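Local structure of putative gamma-glutamylcyclotransferase YkqA (Bacillus subtilis, 2QIK) at residues T165-K170 and S175-L180; D148-D153 and P194-S199; Y8-L11 and E15-H18. The protein probably acts as a gamma-glutamylcyclotransferase, converting gamma-glutamyl groups to cyclic 5-oxoproline with release of the attached amine. All blocks are in the same frame, centred on the assembly; numbering follows the deposited sequence. Where two conformers were deposited one is given.

From the N terminus, contact 3 comes first: just after strand 3-7 it folds 15-18 back onto 8-11, closing a loop of three residues in the first AIG2-like region. Contact 2 closes a far longer span of 40 residues, mostly strand, joining the loop between helix 140-145 and strand 154-161 to the start of helix 198-204. Contact 1 is nested inside that span and pairs the two strands of a hairpin, 164-171 and 174-180. No two contacts cross along the chain, and none touch in space. Contacts 1 and 3 lie on opposite sides of the chain's centre, their own centres about 29 Å apart, whereas those of contacts 1 and 2 are about 24 Å apart.

Contact 1 of 3, residues T165-K170 and S175-L180; sequences TRFTLK and SRADML
The Phe167 ring slants across the second strand, where Ala177 CB meets it 3.8 Å from Phe167 CE2. The guanidinium of Arg166 is met just as obliquely by Leu180 CD2, 3.9 Å from Arg166 CD, so the methyl packs on the arginine stem while the charged end pairs with Glu240 and Asp182. These groups belong to an antiparallel beta hairpin, strands 164-171 and 174-180, interrupted by a classic beta bulge: Thr168 and Leu169 both face Arg176. The extra residue shifts the register by one, and the short segments cross at 127° between their directions. Before the bulge, Arg166 N donates to Asp178 O at 2.9 Å; beyond it, Arg176 N donates to Leu169 O at 3.0 Å, with a weak return bond from Leu169 N to Arg176 O. Leu169 and Arg176 lie on the same face of the hairpin as Arg166 and Asp178, and Leu169 CD2 rests 3.8 Å from Arg176 CB. A branched apolar residue suits this place because it also meets Val234 and Tyr212. Phenylalanine suits its own position by reaching His270 and Met271 of helix 261-273. Asp178 is buried, and its charge is probably offset by Lys237, which pairs with OD2; Thr168 also bonds OD2, and Val234 N bonds OD1. A chi1 of 67° tucks Thr168 OG1 in over the backbone, facing the carboxylate. It donates to Asp178 OD2 at 2.7 Å, arriving from above the carboxylate plane, 38° out of it.

Contact 2 of 3, residues D148-D153 and P194-S199; sequences DHYFQD and PYSALS
Tyr150 lays one face of its ring on the methyl of Ala197, a CH-pi contact in which Ala197 CB stands 4.0 Å from the ring centroid and 26° off the ring normal. The methyl is offset toward the rim, so its nearest ring atom is Tyr150 CD2, at 3.6 Å from Ala197 CB. Alanine suits the spot because its single carbon lets the ring come close to the 3-10 turn 195-197. Around the same ring, Pro194 approaches at a slant, its CD 3.6 Å from Tyr150 CD1, and the compact pyrrolidine adds a second apolar surface. A bond from Ala197 N to Pro194 O belongs to the 3-10 turn, which places both residues beside the one ring.

Against this apolar side, with Ala197 buried, stands a more exposed polar rim. Here Ser196, an exposed residue, donates its OG to Tyr150 OH at 2.8 Å; its chi1 of 63° swings the hydroxyl to the ring's phenolic end. His149, also exposed, closes over the ring's second face from within the tyrosine's own segment, its CE1 above the ring centre. The interface is small, 220 Å², and centred on one tyrosine.

In the fold, the loop 148-153 links helix 140-145 to strand 154-161. Residues 194-199 lead from strand 185-193 into helix 198-204. Asp153 bridges to Arg192 of strand 185-193, while Phe151 stacks on Phe142 of helix 140-145 and meets Tyr191 of that strand edge-to-face.

Contact 3 of 3, residues Y8-L11 and E15-H18; sequences YGTL and EKNH
Thr10 and Asn17 run alongside each other and are joined twice. Asn17 ND2 donates to Thr10 OG1 at 2.9 Å, with the hydroxyl oxygen in the plane of the amide, while Asn17 N donates a bent hydrogen bond to Thr10 O, also at 2.9 Å. Asparagine suits the place because its short side-chain amide brings ND2 to the threonine hydroxyl. Its backbone N is presented by a type I beta turn, Glu15 to His18, closed by His18 N to Glu15 O at 3.0 Å. The next carbonyl, Leu11 O, is taken by a side chain: His18 ND1 donates to it at 2.7 Å along an almost straight path of 174°. The oxygen lies in the imidazole plane, although the donor stands above the carbonyl plane. With CG anti to the backbone N (chi1 -177°), the His18 ring is turned to this oxygen; Tyr61 also meets the ring. Leu11 CD2 comes within 4.0 Å of Asn17 CB, and Glu15 sends OE2 off to Gln119 NE2.

Three hydrogen bonds thus hold Thr10 and Leu11, the end of a loop (Tyr8 to Leu11) that probably binds substrate, as in related cyclotransferases. This is consistent with the turn 15-18 supporting that loop from behind its first shell: it satisfies Thr10 O and Leu11 O, and the bond from His18 requires its ND1 to carry a proton.

Contact 1 of 3, residues T165-K170 and S175-L180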
loop_
_atom_site.group_PDB
_atom_site.type_symbol
_atom_site.label_atom_id
_atom_site.label_comp_id
_atom_site.label_asym_id
_atom_site.label_seq_id
_atom_site.Cartn_x
_atom_site.Cartn_y
_atom_site.Cartn_z
ATOM N N THR A 165 -8.463 -6.455 7.150
ATOM C CA THR A 165 -8.219 -5.366 8.112
ATOM C C THR A 165 -7.819 -5.979 9.458
ATOM O O THR A 165 -8.535 -6.798 10.041
ATOM C CB THR A 165 -9.439 -4.462 8.260
ATOM O OG1 THR A 165 -9.754 -3.871 7.011
ATOM C CG2 THR A 165 -9.207 -3.342 9.251
ATOM N N ARG A 166 -6.630 -5.601 9.915
ATOM C CA ARG A 166 -6.052 -6.169 11.125
ATOM C C ARG A 166 -5.377 -5.102 11.945
ATOM O O ARG A 166 -5.025 -4.060 11.430
ATOM C CB ARG A 166 -5.036 -7.226 10.732
ATOM C CG ARG A 166 -5.607 -8.419 10.082
ATOM C CD ARG A 166 -4.644 -9.573 10.067
ATOM N NE ARG A 166 -5.153 -10.717 9.311
ATOM C CZ ARG A 166 -6.001 -11.616 9.837
ATOM N NH1 ARG A 166 -6.359 -11.552 11.107
ATOM N NH2 ARG A 166 -6.446 -12.583 9.095
ATOM N N PHE A 167 -5.198 -5.339 13.233
ATOM C CA PHE A 167 -4.794 -4.320 14.189
ATOM C C PHE A 167 -3.343 -4.588 14.600
ATOM O O PHE A 167 -3.088 -5.152 15.657
ATOM C CB PHE A 167 -5.793 -4.292 15.341
ATOM C CG PHE A 167 -7.100 -3.816 14.848
ATOM C CD1 PHE A 167 -7.969 -4.625 14.144
ATOM C CD2 PHE A 167 -7.383 -2.481 14.952
ATOM C CE1 PHE A 167 -9.098 -4.072 13.543
ATOM C CE2 PHE A 167 -8.515 -1.947 14.421
ATOM C CZ PHE A 167 -9.341 -2.715 13.679
ATOM N N THR A 168 -2.419 -4.216 13.700
ATOM C CA THR A 168 -1.041 -4.636 13.784
ATOM C C THR A 168 -0.077 -3.535 14.236
ATOM O O THR A 168 1.107 -3.837 14.429
ATOM C CB THR A 168 -0.574 -5.118 12.427
ATOM O OG1 THR A 168 -0.541 -4.001 11.560
ATOM C CG2 THR A 168 -1.443 -6.182 11.804
ATOM N N LEU A 169 -0.523 -2.295 14.386
ATOM C CA LEU A 169 0.352 -1.217 14.890
ATOM C C LEU A 169 0.249 -1.219 16.381
ATOM O O LEU A 169 -0.827 -1.011 16.916
ATOM C CB LEU A 169 -0.062 0.156 14.349
ATOM C CG LEU A 169 0.895 1.248 14.772
ATOM C CD1 LEU A 169 2.147 1.242 14.032
ATOM C CD2 LEU A 169 0.204 2.609 14.600
ATOM N N LYS A 170 1.346 -1.468 17.063
ATOM C CA LYS A 170 1.257 -1.497 18.513
ATOM C C LYS A 170 1.590 -0.122 19.119
ATOM O O LYS A 170 2.624 0.482 18.875
ATOM C CB LYS A 170 2.077 -2.656 19.016
ATOM C CG LYS A 170 2.097 -2.787 20.527
ATOM C CD LYS A 170 3.045 -1.748 21.117
ATOM C CE LYS A 170 4.449 -1.715 20.534
ATOM N NZ LYS A 170 5.007 -3.081 20.693
ATOM N N SER A 175 -3.873 -1.168 19.874
ATOM C CA SER A 175 -3.480 -1.231 18.482
ATOM C C SER A 175 -4.116 -0.135 17.610
ATOM O O SER A 175 -5.049 0.589 18.038
ATOM C CB SER A 175 -3.994 -2.530 17.930
ATOM O OG SER A 175 -5.387 -2.536 17.981
ATOM N N ARG A 176 -3.543 0.073 16.428
ATOM C CA ARG A 176 -4.220 0.772 15.333
ATOM C C ARG A 176 -4.327 -0.163 14.134
ATOM O O ARG A 176 -3.634 -1.175 14.043
ATOM C CB ARG A 176 -3.505 2.074 14.965
ATOM C CG ARG A 176 -3.301 3.009 16.183
ATOM C CD ARG A 176 -4.534 3.566 16.704
ATOM N NE ARG A 176 -4.330 4.569 17.714
ATOM C CZ ARG A 176 -4.083 4.338 18.979
ATOM N NH1 ARG A 176 -3.929 3.139 19.441
ATOM N NH2 ARG A 176 -3.913 5.365 19.821
ATOM N N ALA A 177 -5.189 0.197 13.211
ATOM C CA ALA A 177 -5.546 -0.596 12.069
ATOM C C ALA A 177 -4.487 -0.638 10.972
ATOM O O ALA A 177 -3.654 0.231 10.852
ATOM C CB ALA A 177 -6.845 -0.161 11.501
ATOM N N ASP A 178 -4.645 -1.621 10.140
ATOM C CA ASP A 178 -3.746 -1.987 9.053
ATOM C C ASP A 178 -4.540 -2.841 8.086
ATOM O O ASP A 178 -5.625 -3.302 8.432
ATOM C CB ASP A 178 -2.551 -2.797 9.565
ATOM C CG ASP A 178 -1.453 -3.035 8.567
ATOM O OD1 ASP A 178 -1.280 -2.226 7.596
ATOM O OD2 ASP A 178 -0.637 -3.962 8.825
HETATM N N MSE A 179 -4.018 -3.046 6.907
HETATM C CA MSE A 179 -4.495 -4.127 6.049
HETATM C C MSE A 179 -3.358 -5.056 5.698
HETATM O O MSE A 179 -2.302 -4.617 5.278
HETATM C CB MSE A 179 -5.113 -3.628 4.752
HETATM C CG MSE A 179 -6.341 -2.717 4.996
HETATM SE SE MSE A 179 -7.256 -2.388 3.376
HETATM C CE MSE A 179 -5.878 -1.447 2.483
ATOM N N LEU A 180 -3.554 -6.329 5.965
ATOM C CA LEU A 180 -2.547 -7.356 5.691
ATOM C C LEU A 180 -2.895 -8.059 4.418
ATOM O O LEU A 180 -4.046 -8.474 4.237
ATOM C CB LEU A 180 -2.503 -8.360 6.799
ATOM C CG LEU A 180 -1.299 -9.306 6.882
ATOM C CD1 LEU A 180 -0.051 -8.522 7.179
ATOM C CD2 LEU A 180 -1.512 -10.379 7.949
#

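Contact 2 of 3, residues D148-D153 and P194-S199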
loop_
_atom_site.group_PDB
_atom_site.type_symbol
_atom_site.label_atom_id
_atom_site.label_comp_id
_atom_site.label_asym_id
_atom_site.label_seq_id
_atom_site.Cartn_x
_atom_site.Cartn_y
_atom_site.Cartn_z
ATOM N N ASP A 148 -12.190 18.643 7.008
ATOM C CA ASP A 148 -13.339 17.828 6.575
ATOM C C ASP A 148 -13.898 18.243 5.249
ATOM O O ASP A 148 -14.438 17.407 4.539
ATOM C CB ASP A 148 -14.476 17.719 7.613
ATOM C CG ASP A 148 -15.377 16.561 7.333
ATOM O OD1 ASP A 148 -14.878 15.435 7.116
ATOM O OD2 ASP A 148 -16.604 16.699 7.339
ATOM N N HIS A 149 -13.755 19.511 4.893
ATOM C CA HIS A 149 -14.157 19.976 3.590
ATOM C C HIS A 149 -13.539 19.200 2.428
ATOM O O HIS A 149 -14.113 19.175 1.335
ATOM C CB HIS A 149 -13.871 21.477 3.457
ATOM C CG HIS A 149 -12.435 21.886 3.522
ATOM N ND1 HIS A 149 -11.645 21.965 2.400
ATOM C CD2 HIS A 149 -11.625 22.130 4.581
ATOM C CE1 HIS A 149 -10.433 22.334 2.762
ATOM N NE2 HIS A 149 -10.380 22.426 4.073
ATOM N N TYR A 150 -12.390 18.552 2.663
ATOM C CA TYR A 150 -11.733 17.723 1.639
ATOM C C TYR A 150 -12.316 16.313 1.530
ATOM O O TYR A 150 -12.054 15.634 0.578
ATOM C CB TYR A 150 -10.276 17.599 1.916
ATOM C CG TYR A 150 -9.433 18.825 1.703
ATOM C CD1 TYR A 150 -9.546 19.601 0.543
ATOM C CD2 TYR A 150 -8.469 19.208 2.598
ATOM C CE1 TYR A 150 -8.686 20.669 0.290
ATOM C CE2 TYR A 150 -7.656 20.266 2.379
ATOM C CZ TYR A 150 -7.749 20.992 1.184
ATOM O OH TYR A 150 -6.914 22.039 0.851
ATOM N N PHE A 151 -13.082 15.884 2.560
ATOM C CA PHE A 151 -13.484 14.500 2.766
ATOM C C PHE A 151 -15.019 14.435 2.644
ATOM O O PHE A 151 -15.667 13.527 3.174
ATOM C CB PHE A 151 -12.940 13.917 4.037
ATOM C CG PHE A 151 -11.460 13.830 4.035
ATOM C CD1 PHE A 151 -10.796 12.771 3.466
ATOM C CD2 PHE A 151 -10.702 14.849 4.587
ATOM C CE1 PHE A 151 -9.460 12.722 3.420
ATOM C CE2 PHE A 151 -9.332 14.816 4.557
ATOM C CZ PHE A 151 -8.694 13.756 3.973
ATOM N N GLN A 152 -15.596 15.336 1.840
ATOM C CA GLN A 152 -17.063 15.410 1.619
ATOM C C GLN A 152 -17.479 14.985 0.207
ATOM O O GLN A 152 -18.607 15.233 -0.251
ATOM C CB GLN A 152 -17.543 16.814 2.013
ATOM C CG GLN A 152 -17.519 17.071 3.526
ATOM C CD GLN A 152 -17.662 18.544 3.955
ATOM O OE1 GLN A 152 -17.524 18.861 5.151
ATOM N NE2 GLN A 152 -17.858 19.408 3.005
ATOM N N ASP A 153 -16.557 14.329 -0.493
ATOM C CA ASP A 153 -16.890 13.771 -1.836
ATOM C C ASP A 153 -16.479 12.280 -1.830
ATOM O O ASP A 153 -15.592 11.831 -2.580
ATOM C CB ASP A 153 -16.157 14.530 -2.978
ATOM C CG ASP A 153 -16.621 14.153 -4.370
ATOM O OD1 ASP A 153 -17.677 13.546 -4.564
ATOM O OD2 ASP A 153 -15.949 14.486 -5.304
ATOM N N PRO A 194 -8.596 16.447 -3.178
ATOM C CA PRO A 194 -7.596 17.189 -3.881
ATOM C C PRO A 194 -6.198 16.793 -3.398
ATOM O O PRO A 194 -6.005 16.434 -2.256
ATOM C CB PRO A 194 -7.923 18.675 -3.572
ATOM C CG PRO A 194 -9.330 18.636 -2.996
ATOM C CD PRO A 194 -9.383 17.297 -2.275
ATOM N N TYR A 195 -5.231 16.973 -4.286
ATOM C CA TYR A 195 -3.816 16.861 -3.940
ATOM C C TYR A 195 -3.481 17.644 -2.638
ATOM O O TYR A 195 -2.642 17.223 -1.849
ATOM C CB TYR A 195 -2.974 17.333 -5.083
ATOM C CG TYR A 195 -1.499 17.157 -4.830
ATOM C CD1 TYR A 195 -0.900 15.931 -4.795
ATOM C CD2 TYR A 195 -0.668 18.268 -4.657
ATOM C CE1 TYR A 195 0.436 15.774 -4.548
ATOM C CE2 TYR A 195 0.679 18.122 -4.411
ATOM C CZ TYR A 195 1.222 16.877 -4.386
ATOM O OH TYR A 195 2.589 16.769 -4.153
ATOM N N SER A 196 -4.080 18.803 -2.462
ATOM C CA SER A 196 -3.792 19.640 -1.368
ATOM C C SER A 196 -4.185 19.041 -0.019
ATOM O O SER A 196 -3.758 19.567 1.022
ATOM C CB SER A 196 -4.450 20.989 -1.486
ATOM O OG SER A 196 -5.851 20.851 -1.483
ATOM N N ALA A 197 -4.968 17.971 0.001
ATOM C CA ALA A 197 -5.300 17.233 1.249
ATOM C C ALA A 197 -4.238 16.240 1.621
ATOM O O ALA A 197 -4.298 15.651 2.724
ATOM C CB ALA A 197 -6.597 16.540 1.054
ATOM N N LEU A 198 -3.257 15.959 0.769
ATOM C CA LEU A 198 -2.354 14.859 1.040
ATOM C C LEU A 198 -1.414 15.042 2.192
ATOM O O LEU A 198 -1.150 14.068 2.952
ATOM C CB LEU A 198 -1.511 14.576 -0.237
ATOM C CG LEU A 198 -0.773 13.282 -0.274
ATOM C CD1 LEU A 198 -1.703 12.022 0.004
ATOM C CD2 LEU A 198 -0.103 13.181 -1.612
ATOM N N SER A 199 -0.839 16.226 2.361
ATOM C CA SER A 199 0.128 16.354 3.433
ATOM C C SER A 199 -0.515 16.197 4.820
ATOM O O SER A 199 0.127 15.660 5.735
ATOM C CB SER A 199 0.986 17.621 3.321
ATOM O OG SER A 199 0.228 18.794 3.480
#

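Contact 3 of 3, residues Y8-L11 and E15-H18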
loop_
_atom_site.group_PDB
_atom_site.type_symbol
_atom_site.label_atom_id
_atom_site.label_comp_id
_atom_site.label_asym_id
_atom_site.label_seq_id
_atom_site.Cartn_x
_atom_site.Cartn_y
_atom_site.Cartn_z
ATOM N N TYR A 8 9.893 -2.723 -9.487
ATOM C CA TYR A 8 9.872 -1.477 -8.712
ATOM C C TYR A 8 9.643 -0.218 -9.555
ATOM O O TYR A 8 9.472 0.861 -9.009
ATOM C CB TYR A 8 11.202 -1.307 -7.925
ATOM C CG TYR A 8 12.420 -1.324 -8.813
ATOM C CD1 TYR A 8 12.807 -0.171 -9.479
ATOM C CD2 TYR A 8 13.148 -2.443 -9.002
ATOM C CE1 TYR A 8 13.869 -0.155 -10.331
ATOM C CE2 TYR A 8 14.221 -2.450 -9.858
ATOM C CZ TYR A 8 14.594 -1.306 -10.521
ATOM O OH TYR A 8 15.702 -1.255 -11.365
ATOM N N GLY A 9 9.656 -0.377 -10.874
ATOM C CA GLY A 9 9.621 0.769 -11.737
ATOM C C GLY A 9 8.559 0.660 -12.815
ATOM O O GLY A 9 7.375 0.513 -12.539
ATOM N N THR A 10 9.020 0.749 -14.060
ATOM C CA THR A 10 8.144 0.734 -15.210
ATOM C C THR A 10 7.405 -0.545 -15.464
ATOM O O THR A 10 6.483 -0.571 -16.292
ATOM C CB THR A 10 8.881 1.100 -16.524
ATOM O OG1 THR A 10 9.713 0.025 -16.941
ATOM C CG2 THR A 10 9.704 2.376 -16.368
ATOM N N LEU A 11 7.761 -1.612 -14.779
ATOM C CA LEU A 11 7.086 -2.915 -14.822
ATOM C C LEU A 11 5.981 -3.062 -13.792
ATOM O O LEU A 11 5.266 -4.056 -13.838
ATOM C CB LEU A 11 8.070 -4.031 -14.655
ATOM C CG LEU A 11 9.112 -4.195 -15.767
ATOM C CD1 LEU A 11 10.164 -5.240 -15.358
ATOM C CD2 LEU A 11 8.434 -4.574 -17.051
ATOM N N GLU A 15 1.923 0.750 -15.041
ATOM C CA GLU A 15 3.024 1.580 -15.544
ATOM C C GLU A 15 3.294 1.151 -16.998
ATOM O O GLU A 15 2.809 0.129 -17.493
ATOM C CB GLU A 15 4.281 1.302 -14.713
ATOM C CG GLU A 15 4.122 1.671 -13.242
ATOM C CD GLU A 15 4.132 3.133 -12.910
ATOM O OE1 GLU A 15 4.099 4.017 -13.790
ATOM O OE2 GLU A 15 4.223 3.413 -11.694
ATOM N N LYS A 16 4.055 2.014 -17.700
ATOM C CA LYS A 16 4.123 1.931 -19.154
ATOM C C LYS A 16 4.668 0.629 -19.696
ATOM O O LYS A 16 4.362 0.237 -20.820
ATOM C CB LYS A 16 4.884 3.093 -19.712
ATOM C CG LYS A 16 6.313 3.146 -19.330
ATOM C CD LYS A 16 6.979 4.364 -19.903
ATOM C CE LYS A 16 8.452 4.443 -19.481
ATOM N NZ LYS A 16 9.147 5.632 -20.027
ATOM N N ASN A 17 5.503 -0.074 -18.958
ATOM C CA ASN A 17 6.044 -1.371 -19.442
ATOM C C ASN A 17 5.412 -2.603 -18.846
ATOM O O ASN A 17 5.896 -3.716 -19.061
ATOM C CB ASN A 17 7.585 -1.397 -19.368
ATOM C CG ASN A 17 8.224 -0.338 -20.275
ATOM O OD1 ASN A 17 7.780 -0.150 -21.398
ATOM N ND2 ASN A 17 9.256 0.282 -19.800
ATOM N N HIS A 18 4.338 -2.434 -18.071
ATOM C CA HIS A 18 3.778 -3.569 -17.352
ATOM C C HIS A 18 3.294 -4.668 -18.294
ATOM O O HIS A 18 3.335 -5.836 -17.935
ATOM C CB HIS A 18 2.665 -3.094 -16.463
ATOM C CG HIS A 18 2.064 -4.161 -15.617
ATOM N ND1 HIS A 18 2.752 -4.782 -14.604
ATOM C CD2 HIS A 18 0.865 -4.773 -15.673
ATOM C CE1 HIS A 18 1.963 -5.694 -14.049
ATOM N NE2 HIS A 18 0.819 -5.723 -14.700
#